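Local coordinates for protein fimbrial structural subunit (Actinomyces naeslundii, PDB 3QDH) that builds the shaft of Actinomyces type 2 fimbriae and, as an adhesin, mediates interactions with streptococci and host cells during oral biofilm development, at residues F87-L92 with P136-P141; P33-D36 with F40-Y43; T68-D73 with L92-A97; Q11-N16 with S22-P27; G109-A114 with S156-L161. All coordinates share one frame; numbering follows the deposited sequence.

Interaction 1: F87-L92 with P136-P141; sequences FTAEGL and PTPEEP. With ZN (zinc ion), chain B.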
# COMPACT_ATOMS: atom_id res chain seq x y z
N PHE A 87 3.92 -19.57 -12.18
CA PHE A 87 4.30 -19.57 -13.59
C PHE A 87 3.91 -20.88 -14.26
O PHE A 87 4.03 -21.94 -13.66
CB PHE A 87 5.78 -19.22 -13.73
CG PHE A 87 6.05 -17.75 -13.53
CD1 PHE A 87 6.03 -16.88 -14.61
CD2 PHE A 87 6.28 -17.24 -12.25
CE1 PHE A 87 6.24 -15.50 -14.43
CE2 PHE A 87 6.49 -15.87 -12.05
CZ PHE A 87 6.48 -15.00 -13.16
N THR A 88 3.43 -20.80 -15.49
CA THR A 88 2.96 -21.97 -16.22
C THR A 88 4.16 -22.64 -16.88
O THR A 88 5.28 -22.13 -16.80
CB THR A 88 1.96 -21.57 -17.32
OG1 THR A 88 2.62 -20.66 -18.20
CG2 THR A 88 0.70 -20.91 -16.71
N ALA A 89 3.94 -23.75 -17.59
CA ALA A 89 5.05 -24.42 -18.28
C ALA A 89 5.86 -23.48 -19.19
O ALA A 89 7.10 -23.47 -19.15
CB ALA A 89 4.54 -25.64 -19.06
N GLU A 90 5.16 -22.67 -20.00
CA GLU A 90 5.79 -21.68 -20.89
C GLU A 90 6.60 -20.66 -20.10
O GLU A 90 7.70 -20.27 -20.48
CB GLU A 90 4.73 -20.86 -21.62
CG GLU A 90 4.17 -21.40 -22.86
CD GLU A 90 2.88 -20.65 -23.24
OE1 GLU A 90 2.85 -19.39 -23.25
OE2 GLU A 90 1.89 -21.35 -23.50
N GLY A 91 6.00 -20.20 -19.01
CA GLY A 91 6.66 -19.24 -18.12
C GLY A 91 7.93 -19.80 -17.49
O GLY A 91 8.93 -19.10 -17.37
N LEU A 92 7.89 -21.07 -17.10
CA LEU A 92 9.07 -21.69 -16.48
C LEU A 92 10.21 -21.83 -17.46
O LEU A 92 11.36 -21.66 -17.09
CB LEU A 92 8.73 -23.07 -15.88
CG LEU A 92 7.70 -23.08 -14.76
CD1 LEU A 92 7.42 -24.55 -14.34
CD2 LEU A 92 8.18 -22.26 -13.56
N PRO A 136 10.78 -31.67 -17.97
CA PRO A 136 9.51 -32.16 -17.41
C PRO A 136 8.36 -31.16 -17.37
O PRO A 136 8.57 -29.95 -17.34
CB PRO A 136 9.89 -32.57 -15.98
CG PRO A 136 11.01 -31.65 -15.61
CD PRO A 136 11.73 -31.28 -16.90
N THR A 137 7.14 -31.70 -17.38
CA THR A 137 5.91 -30.97 -17.08
C THR A 137 6.02 -30.41 -15.66
O THR A 137 6.59 -31.08 -14.80
CB THR A 137 4.68 -31.93 -17.14
OG1 THR A 137 4.69 -32.65 -18.37
CG2 THR A 137 3.35 -31.18 -17.00
N PRO A 138 5.46 -29.20 -15.42
CA PRO A 138 5.49 -28.61 -14.08
C PRO A 138 4.61 -29.33 -13.08
O PRO A 138 3.75 -30.13 -13.46
CB PRO A 138 4.91 -27.20 -14.29
CG PRO A 138 4.87 -26.99 -15.75
CD PRO A 138 4.83 -28.30 -16.40
N GLU A 139 4.81 -29.02 -11.81
CA GLU A 139 4.03 -29.60 -10.73
C GLU A 139 3.43 -28.48 -9.90
O GLU A 139 3.96 -27.36 -9.88
CB GLU A 139 4.95 -30.46 -9.86
CG GLU A 139 5.43 -31.71 -10.57
CD GLU A 139 6.55 -32.42 -9.83
OE1 GLU A 139 7.04 -31.89 -8.80
OE2 GLU A 139 6.93 -33.54 -10.27
N GLU A 140 2.34 -28.78 -9.20
CA GLU A 140 1.72 -27.80 -8.31
C GLU A 140 2.69 -27.52 -7.16
O GLU A 140 3.18 -28.46 -6.53
CB GLU A 140 0.38 -28.30 -7.77
CG GLU A 140 -0.33 -27.31 -6.84
CD GLU A 140 -1.68 -27.80 -6.33
OE1 GLU A 140 -1.95 -29.02 -6.41
OE2 GLU A 140 -2.48 -26.97 -5.85
N PRO A 141 2.98 -26.23 -6.90
CA PRO A 141 3.83 -25.90 -5.76
C PRO A 141 3.20 -26.40 -4.45
O PRO A 141 1.97 -26.43 -4.34
CB PRO A 141 3.86 -24.36 -5.76
CG PRO A 141 3.41 -23.94 -7.10
CD PRO A 141 2.50 -25.02 -7.60
ZN ZN B . 3.95 -17.77 -23.04

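Interaction 2: P33-D36 with F40-Y43; sequences PTLD and FYKY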
# COMPACT_ATOMS: atom_id res chain seq x y z
N PRO A 33 17.95 -17.74 -10.84
CA PRO A 33 19.25 -18.41 -10.77
C PRO A 33 19.75 -18.83 -12.15
O PRO A 33 18.99 -18.86 -13.12
CB PRO A 33 18.96 -19.65 -9.93
CG PRO A 33 17.53 -19.91 -10.10
CD PRO A 33 16.87 -18.55 -10.26
N THR A 34 21.04 -19.14 -12.22
CA THR A 34 21.65 -19.70 -13.41
C THR A 34 21.59 -21.22 -13.30
O THR A 34 22.27 -21.81 -12.45
CB THR A 34 23.11 -19.21 -13.56
OG1 THR A 34 23.11 -17.77 -13.55
CG2 THR A 34 23.70 -19.68 -14.88
N LEU A 35 20.75 -21.85 -14.11
CA LEU A 35 20.59 -23.29 -14.03
C LEU A 35 21.54 -23.99 -14.99
O LEU A 35 21.84 -23.46 -16.06
CB LEU A 35 19.13 -23.71 -14.31
CG LEU A 35 17.99 -23.07 -13.51
CD1 LEU A 35 16.65 -23.70 -13.87
CD2 LEU A 35 18.21 -23.13 -12.00
N ASP A 36 22.03 -25.16 -14.59
CA ASP A 36 22.73 -26.05 -15.51
C ASP A 36 21.84 -26.35 -16.70
O ASP A 36 20.61 -26.33 -16.58
CB ASP A 36 23.09 -27.37 -14.83
CG ASP A 36 24.08 -27.20 -13.71
OD1 ASP A 36 24.72 -26.12 -13.62
OD2 ASP A 36 24.22 -28.14 -12.90
N PHE A 40 15.88 -28.19 -14.63
CA PHE A 40 14.63 -27.54 -14.98
C PHE A 40 13.79 -27.22 -13.76
O PHE A 40 13.87 -27.93 -12.77
CB PHE A 40 13.80 -28.44 -15.91
CG PHE A 40 14.54 -28.87 -17.14
CD1 PHE A 40 14.47 -28.12 -18.30
CD2 PHE A 40 15.31 -30.03 -17.12
CE1 PHE A 40 15.17 -28.51 -19.46
CE2 PHE A 40 16.01 -30.44 -18.27
CZ PHE A 40 15.94 -29.67 -19.43
N TYR A 41 12.99 -26.16 -13.85
CA TYR A 41 11.98 -25.86 -12.81
C TYR A 41 10.84 -26.88 -12.79
O TYR A 41 10.25 -27.20 -13.83
CB TYR A 41 11.37 -24.47 -13.00
CG TYR A 41 12.36 -23.36 -12.74
CD1 TYR A 41 12.78 -23.05 -11.44
CD2 TYR A 41 12.88 -22.61 -13.80
CE1 TYR A 41 13.71 -22.02 -11.21
CE2 TYR A 41 13.79 -21.58 -13.59
CZ TYR A 41 14.20 -21.30 -12.29
OH TYR A 41 15.12 -20.29 -12.11
N LYS A 42 10.54 -27.38 -11.59
CA LYS A 42 9.31 -28.13 -11.35
C LYS A 42 8.20 -27.11 -11.18
O LYS A 42 7.04 -27.34 -11.58
CB LYS A 42 9.42 -28.96 -10.07
CG LYS A 42 10.46 -30.09 -10.10
CD LYS A 42 10.44 -30.78 -8.72
CE LYS A 42 11.72 -31.51 -8.43
NZ LYS A 42 11.69 -32.09 -7.05
N TYR A 43 8.54 -25.98 -10.57
CA TYR A 43 7.61 -24.89 -10.38
C TYR A 43 8.36 -23.63 -9.95
O TYR A 43 9.52 -23.71 -9.57
CB TYR A 43 6.50 -25.25 -9.34
CG TYR A 43 7.06 -25.77 -8.04
CD1 TYR A 43 7.47 -24.90 -7.02
CD2 TYR A 43 7.17 -27.15 -7.81
CE1 TYR A 43 8.03 -25.40 -5.82
CE2 TYR A 43 7.70 -27.66 -6.63
CZ TYR A 43 8.13 -26.79 -5.64
OH TYR A 43 8.64 -27.31 -4.48
O HOH W 1 16.43 -19.26 -14.19

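Interaction 3: T68-D73 with L92-A97; sequences TLDPTD and LKRIKA. With ZN (zinc ion), chain B.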
# COMPACT_ATOMS: atom_id res chain seq x y z
N THR A 68 8.94 -9.51 -22.60
CA THR A 68 7.52 -9.21 -22.48
C THR A 68 6.77 -10.55 -22.40
O THR A 68 6.77 -11.34 -23.34
CB THR A 68 6.98 -8.33 -23.64
OG1 THR A 68 7.73 -7.11 -23.68
CG2 THR A 68 5.52 -7.99 -23.41
N LEU A 69 6.17 -10.79 -21.23
CA LEU A 69 5.36 -11.99 -20.98
C LEU A 69 4.03 -11.92 -21.72
O LEU A 69 3.56 -10.84 -22.05
CB LEU A 69 5.09 -12.14 -19.48
CG LEU A 69 6.27 -12.30 -18.52
CD1 LEU A 69 5.75 -12.22 -17.08
CD2 LEU A 69 7.02 -13.62 -18.76
N ASP A 70 3.43 -13.08 -21.96
CA ASP A 70 2.08 -13.14 -22.47
C ASP A 70 1.17 -13.63 -21.33
O ASP A 70 1.67 -14.20 -20.34
CB ASP A 70 2.01 -14.07 -23.70
CG ASP A 70 2.33 -15.52 -23.36
OD1 ASP A 70 1.58 -16.14 -22.59
OD2 ASP A 70 3.34 -16.03 -23.88
N PRO A 71 -0.15 -13.42 -21.45
CA PRO A 71 -1.10 -13.74 -20.37
C PRO A 71 -1.14 -15.22 -19.96
O PRO A 71 -1.62 -15.53 -18.86
CB PRO A 71 -2.45 -13.31 -20.96
CG PRO A 71 -2.11 -12.30 -21.99
CD PRO A 71 -0.84 -12.78 -22.59
N THR A 72 -0.64 -16.11 -20.82
CA THR A 72 -0.61 -17.55 -20.50
C THR A 72 0.69 -18.01 -19.82
O THR A 72 0.91 -19.22 -19.65
CB THR A 72 -0.93 -18.45 -21.73
OG1 THR A 72 0.07 -18.29 -22.74
CG2 THR A 72 -2.28 -18.10 -22.31
N ASP A 73 1.54 -17.05 -19.44
CA ASP A 73 2.83 -17.34 -18.78
C ASP A 73 2.72 -17.58 -17.27
O ASP A 73 3.64 -18.14 -16.66
CB ASP A 73 3.87 -16.25 -19.10
CG ASP A 73 4.42 -16.36 -20.52
OD1 ASP A 73 4.35 -17.49 -21.06
OD2 ASP A 73 4.89 -15.36 -21.10
N LEU A 92 7.89 -21.07 -17.10
CA LEU A 92 9.07 -21.69 -16.48
C LEU A 92 10.21 -21.83 -17.46
O LEU A 92 11.36 -21.66 -17.09
CB LEU A 92 8.73 -23.07 -15.88
CG LEU A 92 7.70 -23.08 -14.76
CD1 LEU A 92 7.42 -24.55 -14.34
CD2 LEU A 92 8.18 -22.26 -13.56
N LYS A 93 9.88 -22.12 -18.72
CA LYS A 93 10.89 -22.17 -19.78
C LYS A 93 11.53 -20.78 -19.98
O LYS A 93 12.75 -20.67 -20.13
CB LYS A 93 10.23 -22.66 -21.08
CG LYS A 93 11.16 -22.69 -22.28
CD LYS A 93 10.51 -23.39 -23.48
CE LYS A 93 10.90 -24.86 -23.54
NZ LYS A 93 12.32 -25.03 -24.01
N ARG A 94 10.72 -19.73 -19.98
CA ARG A 94 11.25 -18.34 -20.05
C ARG A 94 12.23 -17.99 -18.92
O ARG A 94 13.30 -17.39 -19.15
CB ARG A 94 10.11 -17.33 -20.01
CG ARG A 94 9.28 -17.20 -21.29
CD ARG A 94 8.39 -15.98 -21.12
NE ARG A 94 7.32 -15.83 -22.12
CZ ARG A 94 7.47 -15.22 -23.29
NH1 ARG A 94 8.65 -14.73 -23.63
NH2 ARG A 94 6.45 -15.11 -24.13
N ILE A 95 11.84 -18.35 -17.69
CA ILE A 95 12.66 -18.04 -16.53
C ILE A 95 14.00 -18.78 -16.59
O ILE A 95 15.04 -18.19 -16.32
CB ILE A 95 11.92 -18.28 -15.19
CG1 ILE A 95 10.69 -17.38 -15.10
CG2 ILE A 95 12.87 -18.01 -14.00
CD1 ILE A 95 9.72 -17.69 -13.91
N LYS A 96 13.98 -20.06 -16.97
CA LYS A 96 15.23 -20.79 -17.18
C LYS A 96 16.15 -20.13 -18.23
O LYS A 96 17.38 -20.10 -18.08
CB LYS A 96 14.95 -22.26 -17.57
CG LYS A 96 16.21 -23.09 -17.83
CD LYS A 96 15.84 -24.53 -18.23
CE LYS A 96 16.97 -25.19 -19.02
NZ LYS A 96 18.12 -25.53 -18.17
N ALA A 97 15.54 -19.59 -19.28
CA ALA A 97 16.28 -18.95 -20.38
C ALA A 97 16.73 -17.52 -20.03
O ALA A 97 17.40 -16.88 -20.84
CB ALA A 97 15.44 -18.95 -21.64
ZN ZN B . 3.95 -17.77 -23.04

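Interaction 4: Q11-N16 with S22-P27; sequences QEQKLN and SLIKFP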
# COMPACT_ATOMS: atom_id res chain seq x y z
N GLN A 11 5.55 0.84 -3.11
CA GLN A 11 5.32 2.00 -3.97
C GLN A 11 5.08 3.26 -3.12
O GLN A 11 4.35 3.20 -2.14
CB GLN A 11 4.08 1.77 -4.84
CG GLN A 11 4.37 1.41 -6.28
CD GLN A 11 3.33 2.00 -7.22
OE1 GLN A 11 2.13 1.91 -6.96
NE2 GLN A 11 3.78 2.62 -8.30
N GLU A 12 5.70 4.37 -3.52
CA GLU A 12 5.35 5.70 -3.00
C GLU A 12 3.84 5.78 -2.78
O GLU A 12 3.08 5.73 -3.74
CB GLU A 12 5.69 6.77 -4.04
CG GLU A 12 7.03 7.45 -3.94
CD GLU A 12 7.03 8.76 -4.72
OE1 GLU A 12 7.46 8.76 -5.90
OE2 GLU A 12 6.58 9.78 -4.15
N GLN A 13 3.41 5.92 -1.53
CA GLN A 13 1.97 5.95 -1.24
C GLN A 13 1.21 7.07 -1.96
O GLN A 13 0.03 6.91 -2.29
CB GLN A 13 1.70 6.00 0.28
CG GLN A 13 0.27 5.62 0.66
CD GLN A 13 -0.13 4.22 0.17
OE1 GLN A 13 0.68 3.29 0.18
NE2 GLN A 13 -1.38 4.08 -0.24
N LYS A 14 1.89 8.19 -2.20
CA LYS A 14 1.35 9.33 -2.96
C LYS A 14 0.70 8.88 -4.27
O LYS A 14 -0.39 9.34 -4.62
CB LYS A 14 2.46 10.35 -3.24
CG LYS A 14 1.99 11.63 -3.90
CD LYS A 14 3.04 12.73 -3.84
CE LYS A 14 2.70 13.89 -4.78
NZ LYS A 14 1.32 14.43 -4.58
N LEU A 15 1.37 7.97 -4.97
CA LEU A 15 0.90 7.46 -6.26
C LEU A 15 -0.41 6.68 -6.16
O LEU A 15 -1.09 6.47 -7.16
CB LEU A 15 1.97 6.58 -6.89
CG LEU A 15 3.37 7.17 -7.06
CD1 LEU A 15 4.28 6.11 -7.69
CD2 LEU A 15 3.37 8.46 -7.88
N ASN A 16 -0.76 6.26 -4.95
CA ASN A 16 -1.95 5.45 -4.74
C ASN A 16 -3.01 6.11 -3.85
O ASN A 16 -4.16 5.68 -3.82
CB ASN A 16 -1.56 4.07 -4.20
CG ASN A 16 -0.61 3.32 -5.15
OD1 ASN A 16 0.49 2.90 -4.75
ND2 ASN A 16 -1.03 3.16 -6.40
N SER A 22 -7.53 3.54 -0.20
CA SER A 22 -6.49 3.51 -1.22
C SER A 22 -5.80 2.14 -1.24
O SER A 22 -5.84 1.40 -0.26
CB SER A 22 -5.44 4.59 -0.95
OG SER A 22 -5.99 5.89 -1.01
N LEU A 23 -5.17 1.82 -2.36
CA LEU A 23 -4.33 0.63 -2.42
C LEU A 23 -2.96 0.88 -1.80
O LEU A 23 -2.43 1.99 -1.87
CB LEU A 23 -4.14 0.18 -3.88
CG LEU A 23 -5.38 -0.29 -4.65
CD1 LEU A 23 -5.07 -0.40 -6.13
CD2 LEU A 23 -5.92 -1.60 -4.10
N ILE A 24 -2.39 -0.14 -1.17
CA ILE A 24 -0.94 -0.17 -0.96
C ILE A 24 -0.41 -1.19 -1.95
O ILE A 24 -0.94 -2.30 -2.06
CB ILE A 24 -0.53 -0.58 0.49
CG1 ILE A 24 -1.04 0.43 1.53
CG2 ILE A 24 0.99 -0.69 0.60
CD1 ILE A 24 -0.75 0.02 2.98
N LYS A 25 0.63 -0.80 -2.69
CA LYS A 25 1.26 -1.65 -3.69
C LYS A 25 2.69 -2.01 -3.29
O LYS A 25 3.50 -1.13 -2.97
CB LYS A 25 1.23 -0.98 -5.07
CG LYS A 25 -0.15 -1.01 -5.70
CD LYS A 25 -0.16 -0.46 -7.11
CE LYS A 25 -1.58 -0.41 -7.64
NZ LYS A 25 -1.60 -0.19 -9.11
N PHE A 26 2.97 -3.31 -3.31
CA PHE A 26 4.26 -3.85 -2.90
C PHE A 26 4.96 -4.53 -4.06
O PHE A 26 4.60 -5.66 -4.41
CB PHE A 26 4.08 -4.93 -1.83
CG PHE A 26 3.40 -4.50 -0.56
CD1 PHE A 26 4.06 -3.69 0.37
CD2 PHE A 26 2.13 -4.97 -0.25
CE1 PHE A 26 3.44 -3.32 1.56
CE2 PHE A 26 1.50 -4.61 0.95
CZ PHE A 26 2.15 -3.78 1.85
N PRO A 27 5.98 -3.87 -4.65
CA PRO A 27 6.84 -4.54 -5.63
C PRO A 27 7.65 -5.67 -4.98
O PRO A 27 8.29 -5.46 -3.93
CB PRO A 27 7.74 -3.41 -6.16
CG PRO A 27 7.02 -2.15 -5.80
CD PRO A 27 6.32 -2.44 -4.51
O HOH W 2 1.62 2.18 -2.19
O HOH W 3 -5.22 3.47 -4.78
O HOH W 4 -0.03 2.85 -8.99

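Interaction 5: G109-A114 with S156-L161; sequences GKVTEA and SRWGDL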
# COMPACT_ATOMS: atom_id res chain seq x y z
N GLY A 109 -3.45 -4.48 -1.96
CA GLY A 109 -4.71 -4.61 -1.25
C GLY A 109 -5.22 -3.23 -0.89
O GLY A 109 -4.46 -2.26 -0.90
N LYS A 110 -6.51 -3.15 -0.57
CA LYS A 110 -7.14 -1.88 -0.21
C LYS A 110 -7.09 -1.67 1.30
O LYS A 110 -7.45 -2.57 2.06
CB LYS A 110 -8.59 -1.87 -0.69
CG LYS A 110 -9.27 -0.51 -0.62
CD LYS A 110 -10.64 -0.51 -1.28
CE LYS A 110 -11.75 -0.73 -0.26
NZ LYS A 110 -13.10 -0.50 -0.88
N VAL A 111 -6.63 -0.50 1.74
CA VAL A 111 -6.50 -0.21 3.18
C VAL A 111 -7.89 0.01 3.77
O VAL A 111 -8.62 0.89 3.32
CB VAL A 111 -5.63 1.04 3.45
CG1 VAL A 111 -5.50 1.30 4.96
CG2 VAL A 111 -4.25 0.88 2.85
N THR A 112 -8.24 -0.80 4.76
CA THR A 112 -9.55 -0.69 5.41
C THR A 112 -9.49 0.19 6.67
O THR A 112 -10.46 0.90 6.98
CB THR A 112 -10.15 -2.07 5.75
OG1 THR A 112 -9.27 -2.79 6.61
CG2 THR A 112 -10.40 -2.88 4.47
N GLU A 113 -8.37 0.13 7.38
CA GLU A 113 -8.15 0.91 8.61
C GLU A 113 -6.71 0.78 9.11
O GLU A 113 -5.99 -0.15 8.74
CB GLU A 113 -9.13 0.48 9.71
CG GLU A 113 -8.90 -0.93 10.24
CD GLU A 113 -10.00 -1.40 11.16
OE1 GLU A 113 -10.74 -0.55 11.71
OE2 GLU A 113 -10.13 -2.63 11.34
N ALA A 114 -6.32 1.72 9.97
CA ALA A 114 -4.96 1.80 10.50
C ALA A 114 -4.64 0.79 11.60
O ALA A 114 -3.56 0.20 11.58
CB ALA A 114 -4.68 3.22 11.00
N SER A 156 4.41 -0.16 6.29
CA SER A 156 3.70 1.06 5.94
C SER A 156 2.93 1.50 7.19
O SER A 156 2.18 0.72 7.77
CB SER A 156 2.74 0.79 4.78
OG SER A 156 2.09 1.97 4.36
N ARG A 157 3.14 2.76 7.59
CA ARG A 157 2.57 3.28 8.83
C ARG A 157 1.39 4.20 8.58
O ARG A 157 1.42 5.05 7.69
CB ARG A 157 3.63 3.99 9.66
CG ARG A 157 4.75 3.06 10.11
CD ARG A 157 5.44 3.58 11.36
NE ARG A 157 5.86 2.47 12.22
CZ ARG A 157 6.91 1.68 11.98
NH1 ARG A 157 7.66 1.87 10.90
NH2 ARG A 157 7.21 0.71 12.83
N TRP A 158 0.34 4.00 9.38
CA TRP A 158 -0.94 4.68 9.19
C TRP A 158 -1.52 5.13 10.53
O TRP A 158 -1.32 4.49 11.56
CB TRP A 158 -1.93 3.75 8.46
CG TRP A 158 -1.53 3.50 7.04
CD1 TRP A 158 -0.47 2.74 6.60
CD2 TRP A 158 -2.16 4.00 5.86
NE1 TRP A 158 -0.41 2.74 5.24
CE2 TRP A 158 -1.44 3.51 4.75
CE3 TRP A 158 -3.27 4.82 5.63
CZ2 TRP A 158 -1.78 3.81 3.43
CZ3 TRP A 158 -3.62 5.12 4.32
CH2 TRP A 158 -2.88 4.62 3.23
N GLY A 159 -2.24 6.25 10.50
CA GLY A 159 -2.91 6.76 11.69
C GLY A 159 -4.31 7.24 11.37
O GLY A 159 -4.68 7.38 10.20
N ASP A 160 -5.09 7.49 12.41
CA ASP A 160 -6.47 7.90 12.22
C ASP A 160 -6.69 9.34 12.68
O ASP A 160 -5.81 9.96 13.28
CB ASP A 160 -7.43 6.93 12.91
CG ASP A 160 -7.15 6.77 14.39
OD1 ASP A 160 -6.43 7.61 14.97
OD2 ASP A 160 -7.67 5.80 14.98
N LEU A 161 -7.86 9.88 12.37
CA LEU A 161 -8.21 11.25 12.72
C LEU A 161 -9.68 11.29 13.10
O LEU A 161 -10.52 10.79 12.35
CB LEU A 161 -7.92 12.20 11.55
CG LEU A 161 -8.22 13.70 11.69
CD1 LEU A 161 -7.31 14.37 12.70
CD2 LEU A 161 -8.10 14.38 10.32

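Interaction 1: F87-L92 with P136-P141
The puckered pyrrolidine ring of P138 meets the first turn of helix 89-96 through its rim atoms CB and CG. A89 CB sits 3.6 Å from P138 CG, close to the mean plane of the ring and just beyond its rim. L92 comes from another quarter: its CD1 branch stands off one side of that plane, 3.7 Å from P138 CB. With CG anti to the carbonyl carbon (chi1 -62°), the extended L92 chain carries CD1 out from the helix to that side of the ring, the two side chains meeting at a slant.

The two helix residues lie three apart in sequence, so both face the 136-141 segment, an irregular part of the connection between strands 118-131 and 154-165. T88 is the N-cap of this helix, and its O accepts the bond from L92 N at 2.8 Å. Its OG1 is hydrogen-bonded to T72 O.

E90 takes the opposite course. Its CB points away from P138, and OE1 binds the zinc ion at 2.0 Å, a site completed by D70 and D73. One helical turn thus serves both the metal and the proline.

No hydrogen bond spans the two segments, and they bury only 120 Å² between them. The contact is therefore dispersive and hydrophobic: it favours close approach but carries no directional polar tie.

Interaction 2: P33-D36 with F40-Y43
The connection from strand 23-31 to strand 39-49 carries the chain between the two sheets of the CnaA-type (DEv-IgG) domain, and here it folds back against the strand that it leads into. Residues 33-36 have no regular structure. F40 and Y41 belong to strand 39-49, and the chain turns a corner at K42. Y41 carries the meeting, with P33 and L35 as its partners.

L35 lays its CD1 methyl over one face of the Y41 ring, 3.9 Å from the centroid and 24° off the normal, a CH-pi contact. The methyl is displaced toward the hydroxyl half of the ring and comes nearest to Y41 CE2, at 3.6 Å. The leucine and tyrosine side chains run at about a right angle to each other, so it is a single branch end that touches the ring. The L35 chain reaches there with CG beside the backbone N (chi1 -54°) and CD1 fully extended beyond it.

P33 approaches from the far end of the tyrosine, head-on to it, with CG near the ring plane at the edge. Its CD is 3.1 Å from Y41 OH, a tight approach of carbon to oxygen. Y41 also packs on L92 and I95 of helix 89-96, which places the ring between this loop and the helix.

The hydroxyl itself donates to a water lying at the ring edge, in plane, with Y41 OH to water oxygen 2.7 Å. That same water donates to the backbone at P33 O, 2.8 Å away.

Interaction 3: T68-D73 with L92-A97
D73 OD2 is gripped by two N-H groups: D70 N at 2.8 Å, in a nearly straight bond (168°) arriving from above the carboxylate plane, and R94 NE at 2.7 Å, a salt bridge whose hydrogen bond is bent and weak. The D73 carboxylate belongs to the zinc site of the CnaA-type domain, where the loop before strand 74-79 faces helix 89-96, and R94 stands beside it in the second shell.

The loop closes through a type I beta turn, D70 to D73, with D73 N bonded to D70 O. Within it D70 OD1 accepts T72 OG1 at 2.6 Å and, weakly, T72 N, which makes an Asx turn. These bonds fix the D70 carboxylate, which leaves OD2 turned to the metal. The zinc ion takes D70 OD2 and D73 OD1, each at 2.0 Å, and E90 completes its protein ligands.

R94 touches both aspartates. Its chain runs extended from CG to NE and crosses D73 at about a right angle, with the carboxylate and guanidinium planes 75° apart. L69 supports it from the side, CD2 resting 3.6 Å from R94 CD. The positive charge would partly offset the negative charge of the carboxylates gathered round the metal.

At the far end, R94 NH2 donates to D70 OD2 over 3.3 Å, at 163°. This zinc-bound oxygen lies in the guanidinium plane but is met on its anti side, tilted out of the carboxylate plane.

Interaction 4: Q11-N16 with S22-P27
Two direct hydrogen bonds join the loop 11-16 to strand 23-31. Q11 N donates to K25 O at 2.8 Å, and the side-chain amide of Q13 reaches across to the strand to give NE2 to L23 O at 2.9 Å (154°), a donor tilted from the carbonyl plane. A bend at chi2 (57°) turns the glutamine back toward the strand and lays OE1 against I24 CG1.

N16 makes the next contact. Its CB is 3.2 Å from L23 O, and its amide crosses the K25 chain at about a right angle, with ND2 3.8 Å from K25 CD. The extended lysine runs alongside Q11, pointing the same way.

Waters fill in round this core. One accepts a hydrogen bond from L23 N and donates to N16 O, 2.6 Å from the water oxygen. Another accepts from N16 ND2 and, weakly, from K25 NZ. A third accepts from K25 N close to Q13 OE1.

Farther out, Q13 NE2 is also bonded to G17 O, which fixes the rotation of its amide, and both Q13 and I24 pack on W158 of strand 154-165. The loop lies between strands 7-8 and 23-31 of the CnaA-type domain, away from the zinc site, and lines the edge of strand 23-31 that holds L23 and K25. Side chain and solvent thus satisfy polar groups there as much as backbone does, although the loop lacks strand geometry.

Interaction 5: G109-A114 with S156-L161
Strand 156-161 runs extended, whereas the facing strand ends at V111 and the chain beyond it bends: T112 takes near-helical backbone angles, and A114 does so again after an extended E113. The chains come closest at A114 and W158, with CA atoms 5.1 Å apart. No hydrogen bond crosses, since the two strands belong to different sheets, and the meeting is face to face across the interior of the beta sandwich.

W158 fills that space from one side. V111 CG2 lies over a face of its six-membered ring, 4.2 Å from the centroid and 24° off the normal, a CH-pi contact; the nearest ring atom is CZ2, at 3.9 Å from V111 CG2. A114 takes the base of the tryptophan, its CB 3.8 Å from W158 CB and 3.6 Å from W158 O. Because W158 CG sits beside its own backbone N (chi1 -68°), the indole swings toward V111 and leaves CB to the alanine.

The ring nitrogen is occupied within the strand: W158 NE1 donates to S156 OG at 2.8 Å, two residues back on the same side. I24 of strand 23-31 touches both V111 and W158, while S156 and R157 pack on F227 and S229 of strand 220-230, the neighbour of strand 154-165 in its sheet.

The contact is thus apolar across the segments, while the single polar group of the indole is paired with a serine, which limits the cost of burying it and steadies the ring's rotation.

Overall arrangement
From the N terminus, interaction 4 comes first, closing the short loop before strand 23-31. Interaction 2 follows in series, closing the turn into strand 39-49. Interaction 3 then joins 68-73 to helix 89-96, and interaction 1 crosses it, opening at 87-92 before 92-97 has closed it; they share L92 and the zinc ion. Interaction 5 crosses interaction 1 in turn, opening at 109-114 and closing at 156-161; none of the five nests within another. In space, interactions 1, 2 and 3 touch round helix 89-96 at one end of the domain, while 4 and 5 touch through I24, V111 and W158 some way off, centres of 2 and 5 being about 39 Å apart.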